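Local coordinates for 2-oxoglutarate (2OG) and Fe(II)-dependent oxygenase superfamily protein (Arabidopsis thaliana, PDB 6KWA) that probably oxidises the plant hormone indole-3-acetic acid to inactive 2-oxoindole-3-acetic acid, using 2-oxoglutarate at a metal centre, at residues D125-L130 against T139-E144; P146-I151 against F244-M249. One frame throughout, in Å; residues are numbered along the deposited sequence.

In the fold
Contact 1 and contact 2 follow one another along the chain: helix 106-133 leads through the loop of contact 1 into strand 147-155, where contact 2 begins. Contact 1 fastens that loop back on its own helix, its centre about 16 Å from that of the chain and away from the metal; it combines aromatic packing around Ala127 with a charged network at the partly exposed margin. Contact 2 lies deeper, its centre about 9 Å from that of the chain, and joins two neighbouring strands of the larger sheet mainly through backbone hydrogen bonds. The two touch where the helix lies against the sheet.

Contact 1: D125-L130 against T139-E144; sequences DLARKL and TDFFKE
The guanidinium of Arg128 carries the carbonyl O of Thr139 over one face, above its centre and 3.3 Å from the plane, while CE of Lys143 lies at its edge. Its plane stands nearly upright, 82°, to the ring of Phe142, whose CZ is 3.7 Å from NH2 of Arg128. One face of the Phe141 ring takes CD2 of Phe142, displaced toward the rim, and CE2 of Phe141 lies in the plane of the Phe142 ring, at its edge. The edge of Phe141 also meets the carbonyl O of Ala127, 3.5 Å from CE2 of Phe141. Ala127 suits this buried spot because its lone methyl lets the helix come close: CB sits 3.7 Å from CD2 of Phe142 and 4.1 Å from CZ of Phe141. The segment 139-144 is a loop folded back on helix 106-133, with a type I beta turn from Asp140 to Lys143 that presents both rings to the helix. With CG of Phe142 between the backbone N and the carbonyl carbon (chi1 52°), the ring's CE2 packs beside CB of Arg128. Long and flexible, Arg128 reaches past that ring to Asp140. Its NH2 lies 2.9 Å from OD1 of Asp140 and its NH1 3.0 Å from the same oxygen, a salt bridge whose two hydrogen bonds are both weak, the carboxylate turned 72° from the guanidinium plane. OD2 of Asp140 accepts a weak hydrogen bond, part of a salt bridge, from NZ of Lys143, placing the carboxylate between two cations whose repulsion it probably eases. Outside the two segments, Phe141 stacks on Trp218.

Contact 2: P146-I151 against F244-M249; sequences PSQFRI and FLLGPM
In the double-stranded beta-helix (cupin) core of this oxygenase family, strands 147-155 and 237-245 run antiparallel, and Pro146 meets Leu246 where the pairing ends. Gln148 and Phe244 form the hydrogen-bonded pair: Phe244 N gives a nearly straight bond to Gln148 O (2.7 Å, 174°), and Gln148 N returns one of 2.8 Å to Phe244 O. Beyond the non-hydrogen-bonded pair of Ser147 and Leu245, Leu246 N reaches Pro146 O at 3.1 Å. Proline, lacking an N-H, suits this terminal place, where its carbonyl is the bonding group. Its ring packs through CD against CG of Met249 (3.6 Å) and lies beside Gly247 O. An alanine here would probably leave Met249 CG without its apolar neighbour and open a gap beside Gly247 O. CG of Gln148 is anti to the backbone N (chi1 176°), the chain runs on extended, and OE1 lies 3.6 Å from CD1 of Leu246. On the same face, CB of Arg150 meets the edge of Phe244, whose side chain comes about 5 Å from the bound magnesium ion. On the other face, Leu245 packs on Ala127 of helix 106-133, while strand 81-87 flanks strand 147-155 across from strand 237-245.

Contact 1: D125-L130 against T139-E144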
loop_
_atom_site.group_PDB
_atom_site.type_symbol
_atom_site.label_atom_id
_atom_site.label_comp_id
_atom_site.label_asym_id
_atom_site.label_seq_id
_atom_site.Cartn_x
_atom_site.Cartn_y
_atom_site.Cartn_z
ATOM N N ASP A 125 -11.940 2.553 -5.673
ATOM C CA ASP A 125 -12.473 1.642 -6.681
ATOM C C ASP A 125 -12.269 0.138 -6.322
ATOM O O ASP A 125 -13.156 -0.675 -6.560
ATOM C CB ASP A 125 -11.854 1.913 -8.052
ATOM C CG ASP A 125 -12.348 3.238 -8.672
ATOM O OD1 ASP A 125 -13.353 3.807 -8.181
ATOM O OD2 ASP A 125 -11.753 3.691 -9.681
ATOM N N LEU A 126 -11.076 -0.244 -5.875
ATOM C CA LEU A 126 -10.781 -1.653 -5.514
ATOM C C LEU A 126 -11.609 -2.015 -4.299
ATOM O O LEU A 126 -12.140 -3.101 -4.208
ATOM C CB LEU A 126 -9.295 -1.864 -5.241
ATOM C CG LEU A 126 -8.376 -1.655 -6.467
ATOM C CD1 LEU A 126 -6.878 -1.672 -6.076
ATOM C CD2 LEU A 126 -8.639 -2.708 -7.516
ATOM N N ALA A 127 -11.733 -1.089 -3.355
ATOM C CA ALA A 127 -12.539 -1.385 -2.175
ATOM C C ALA A 127 -14.007 -1.638 -2.564
ATOM O O ALA A 127 -14.614 -2.603 -2.111
ATOM C CB ALA A 127 -12.450 -0.249 -1.189
ATOM N N ARG A 128 -14.563 -0.783 -3.408
ATOM C CA ARG A 128 -15.951 -0.960 -3.842
ATOM C C ARG A 128 -16.069 -2.280 -4.575
ATOM O O ARG A 128 -17.030 -3.030 -4.383
ATOM C CB ARG A 128 -16.439 0.190 -4.724
ATOM C CG ARG A 128 -17.945 0.055 -5.092
ATOM C CD ARG A 128 -18.398 1.229 -5.907
ATOM N NE ARG A 128 -18.137 2.476 -5.187
ATOM C CZ ARG A 128 -19.064 3.220 -4.586
ATOM N NH1 ARG A 128 -20.346 2.888 -4.667
ATOM N NH2 ARG A 128 -18.712 4.329 -3.935
ATOM N N LYS A 129 -15.079 -2.595 -5.405
ATOM C CA LYS A 129 -15.151 -3.847 -6.148
ATOM C C LYS A 129 -15.171 -5.071 -5.215
ATOM O O LYS A 129 -15.822 -6.069 -5.517
ATOM C CB LYS A 129 -13.998 -3.965 -7.132
ATOM C CG LYS A 129 -14.095 -3.033 -8.329
ATOM C CD LYS A 129 -13.000 -3.356 -9.330
ATOM C CE LYS A 129 -12.865 -2.263 -10.404
ATOM N NZ LYS A 129 -14.137 -2.035 -11.076
ATOM N N LEU A 130 -14.436 -5.022 -4.111
ATOM C CA LEU A 130 -14.482 -6.109 -3.122
ATOM C C LEU A 130 -15.888 -6.242 -2.529
ATOM O O LEU A 130 -16.380 -7.338 -2.327
ATOM C CB LEU A 130 -13.476 -5.873 -2.017
ATOM C CG LEU A 130 -12.059 -6.334 -2.337
ATOM C CD1 LEU A 130 -11.156 -5.683 -1.323
ATOM C CD2 LEU A 130 -11.962 -7.855 -2.232
ATOM N N THR A 139 -22.107 -0.665 -0.329
ATOM C CA THR A 139 -21.109 -0.469 -1.373
ATOM C C THR A 139 -20.327 0.823 -1.149
ATOM O O THR A 139 -19.474 1.178 -1.944
ATOM C CB THR A 139 -21.751 -0.477 -2.780
ATOM O OG1 THR A 139 -22.781 0.518 -2.843
ATOM C CG2 THR A 139 -22.373 -1.869 -3.080
ATOM N N ASP A 140 -20.622 1.501 -0.049
ATOM C CA ASP A 140 -19.983 2.754 0.303
ATOM C C ASP A 140 -19.260 2.631 1.651
ATOM O O ASP A 140 -19.021 3.638 2.305
ATOM C CB ASP A 140 -21.041 3.862 0.404
ATOM C CG ASP A 140 -21.513 4.374 -0.951
ATOM O OD1 ASP A 140 -20.892 4.054 -1.997
ATOM O OD2 ASP A 140 -22.582 5.027 -0.971
ATOM N N PHE A 141 -18.914 1.414 2.067
ATOM C CA PHE A 141 -18.424 1.192 3.436
ATOM C C PHE A 141 -17.149 1.961 3.769
ATOM O O PHE A 141 -16.857 2.268 4.937
ATOM C CB PHE A 141 -18.182 -0.298 3.696
ATOM C CG PHE A 141 -17.068 -0.892 2.893
ATOM C CD1 PHE A 141 -15.804 -1.038 3.450
ATOM C CD2 PHE A 141 -17.277 -1.344 1.596
ATOM C CE1 PHE A 141 -14.759 -1.646 2.721
ATOM C CE2 PHE A 141 -16.244 -1.956 0.870
ATOM C CZ PHE A 141 -14.983 -2.091 1.433
ATOM N N PHE A 142 -16.375 2.271 2.738
ATOM C CA PHE A 142 -15.044 2.819 2.963
ATOM C C PHE A 142 -15.054 4.352 3.039
ATOM O O PHE A 142 -14.038 4.952 3.399
ATOM C CB PHE A 142 -14.118 2.332 1.839
ATOM C CG PHE A 142 -14.680 2.607 0.486
ATOM C CD1 PHE A 142 -14.552 3.855 -0.099
ATOM C CD2 PHE A 142 -15.441 1.647 -0.159
ATOM C CE1 PHE A 142 -15.131 4.125 -1.318
ATOM C CE2 PHE A 142 -16.025 1.927 -1.388
ATOM C CZ PHE A 142 -15.859 3.157 -1.966
ATOM N N LYS A 143 -16.212 4.984 2.830
ATOM C CA LYS A 143 -16.220 6.419 2.497
ATOM C C LYS A 143 -15.806 7.376 3.597
ATOM O O LYS A 143 -15.416 8.503 3.310
ATOM C CB LYS A 143 -17.618 6.873 2.036
ATOM C CG LYS A 143 -17.878 6.757 0.538
ATOM C CD LYS A 143 -19.067 7.695 0.180
ATOM C CE LYS A 143 -19.397 7.673 -1.316
ATOM N NZ LYS A 143 -20.850 7.802 -1.621
ATOM N N GLU A 144 -15.791 6.919 4.835
ATOM C CA GLU A 144 -15.318 7.777 5.913
ATOM C C GLU A 144 -13.969 7.272 6.421
ATOM O O GLU A 144 -13.531 7.633 7.515
ATOM C CB GLU A 144 -16.316 7.804 7.075
ATOM C CG GLU A 144 -17.781 8.095 6.721
ATOM C CD GLU A 144 -17.994 9.408 5.995
ATOM O OE1 GLU A 144 -17.182 10.345 6.167
ATOM O OE2 GLU A 144 -18.992 9.501 5.248
#

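Contact 2: P146-I151 against F244-M249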
loop_
_atom_site.group_PDB
_atom_site.type_symbol
_atom_site.label_atom_id
_atom_site.label_comp_id
_atom_site.label_asym_id
_atom_site.label_seq_id
_atom_site.Cartn_x
_atom_site.Cartn_y
_atom_site.Cartn_z
ATOM N N PRO A 146 -9.984 7.058 6.395
ATOM C CA PRO A 146 -8.818 7.845 5.965
ATOM C C PRO A 146 -7.747 6.980 5.277
ATOM O O PRO A 146 -7.660 5.763 5.499
ATOM C CB PRO A 146 -8.275 8.393 7.282
ATOM C CG PRO A 146 -8.592 7.259 8.272
ATOM C CD PRO A 146 -9.941 6.726 7.830
ATOM N N SER A 147 -6.949 7.608 4.429
ATOM C CA SER A 147 -5.811 6.937 3.832
ATOM C C SER A 147 -4.523 7.578 4.316
ATOM O O SER A 147 -4.532 8.668 4.879
ATOM C CB SER A 147 -5.884 6.961 2.316
ATOM O OG SER A 147 -6.990 6.209 1.881
ATOM N N GLN A 148 -3.431 6.852 4.129
ATOM C CA GLN A 148 -2.110 7.259 4.572
ATOM C C GLN A 148 -1.101 7.048 3.454
ATOM O O GLN A 148 -1.105 6.030 2.766
ATOM C CB GLN A 148 -1.697 6.473 5.814
ATOM C CG GLN A 148 -0.284 6.730 6.332
ATOM C CD GLN A 148 -0.033 5.992 7.637
ATOM O OE1 GLN A 148 -0.970 5.478 8.247
ATOM N NE2 GLN A 148 1.230 5.869 8.038
ATOM N N PHE A 149 -0.262 8.053 3.263
ATOM C CA PHE A 149 0.764 8.033 2.247
ATOM C C PHE A 149 2.115 7.760 2.917
ATOM O O PHE A 149 2.405 8.339 3.960
ATOM C CB PHE A 149 0.708 9.364 1.528
ATOM C CG PHE A 149 1.650 9.504 0.389
ATOM C CD1 PHE A 149 1.438 8.822 -0.800
ATOM C CD2 PHE A 149 2.697 10.416 0.467
ATOM C CE1 PHE A 149 2.298 9.013 -1.879
ATOM C CE2 PHE A 149 3.561 10.612 -0.595
ATOM C CZ PHE A 149 3.366 9.903 -1.774
ATOM N N ARG A 150 2.927 6.870 2.348
ATOM C CA ARG A 150 4.257 6.648 2.895
ATOM C C ARG A 150 5.243 6.374 1.776
ATOM O O ARG A 150 5.008 5.509 0.930
ATOM C CB ARG A 150 4.261 5.473 3.883
ATOM C CG ARG A 150 5.499 5.426 4.786
ATOM C CD ARG A 150 5.210 4.827 6.168
ATOM N NE ARG A 150 6.354 4.916 7.074
ATOM C CZ ARG A 150 6.680 6.025 7.747
ATOM N NH1 ARG A 150 5.977 7.128 7.580
ATOM N NH2 ARG A 150 7.723 6.052 8.566
ATOM N N ILE A 151 6.369 7.078 1.780
ATOM C CA ILE A 151 7.380 6.830 0.762
ATOM C C ILE A 151 8.604 6.307 1.470
ATOM O O ILE A 151 8.949 6.737 2.577
ATOM C CB ILE A 151 7.716 8.077 -0.053
ATOM C CG1 ILE A 151 8.237 9.205 0.836
ATOM C CG2 ILE A 151 6.479 8.552 -0.813
ATOM C CD1 ILE A 151 8.503 10.507 0.074
ATOM N N PHE A 244 -1.919 3.570 1.879
ATOM C CA PHE A 244 -2.694 2.682 2.739
ATOM C C PHE A 244 -4.116 3.175 2.921
ATOM O O PHE A 244 -4.324 4.264 3.425
ATOM C CB PHE A 244 -2.067 2.559 4.125
ATOM C CG PHE A 244 -0.642 2.097 4.130
ATOM C CD1 PHE A 244 -0.340 0.747 4.069
ATOM C CD2 PHE A 244 0.398 3.007 4.271
ATOM C CE1 PHE A 244 0.971 0.317 4.110
ATOM C CE2 PHE A 244 1.717 2.577 4.317
ATOM C CZ PHE A 244 2.000 1.240 4.236
ATOM N N LEU A 245 -5.089 2.372 2.521
ATOM C CA LEU A 245 -6.451 2.636 2.927
ATOM C C LEU A 245 -6.588 1.992 4.301
ATOM O O LEU A 245 -6.356 0.784 4.452
ATOM C CB LEU A 245 -7.463 2.058 1.939
ATOM C CG LEU A 245 -8.909 2.238 2.395
ATOM C CD1 LEU A 245 -9.254 3.702 2.428
ATOM C CD2 LEU A 245 -9.886 1.479 1.521
ATOM N N LEU A 246 -6.855 2.809 5.312
ATOM C CA LEU A 246 -6.937 2.331 6.696
ATOM C C LEU A 246 -8.377 2.035 7.093
ATOM O O LEU A 246 -9.299 2.250 6.319
ATOM C CB LEU A 246 -6.336 3.367 7.650
ATOM C CG LEU A 246 -4.929 3.850 7.306
ATOM C CD1 LEU A 246 -4.496 4.959 8.248
ATOM C CD2 LEU A 246 -3.970 2.674 7.375
ATOM N N GLY A 247 -8.579 1.603 8.323
ATOM C CA GLY A 247 -9.922 1.356 8.802
ATOM C C GLY A 247 -10.541 2.640 9.322
ATOM O O GLY A 247 -10.064 3.738 9.046
ATOM N N PRO A 248 -11.632 2.510 10.075
ATOM C CA PRO A 248 -12.249 3.706 10.647
ATOM C C PRO A 248 -11.348 4.386 11.682
ATOM O O PRO A 248 -10.648 3.713 12.455
ATOM C CB PRO A 248 -13.527 3.167 11.312
ATOM C CG PRO A 248 -13.702 1.762 10.776
ATOM C CD PRO A 248 -12.324 1.272 10.472
ATOM N N MET A 249 -11.388 5.713 11.664
ATOM C CA MET A 249 -10.703 6.598 12.599
ATOM C C MET A 249 -11.227 6.385 14.013
ATOM O O MET A 249 -10.542 5.902 14.921
ATOM C CB MET A 249 -11.014 8.056 12.251
ATOM C CG MET A 249 -11.270 8.332 10.782
ATOM S SD MET A 249 -11.469 10.098 10.388
ATOM C CE MET A 249 -9.822 10.760 10.496
#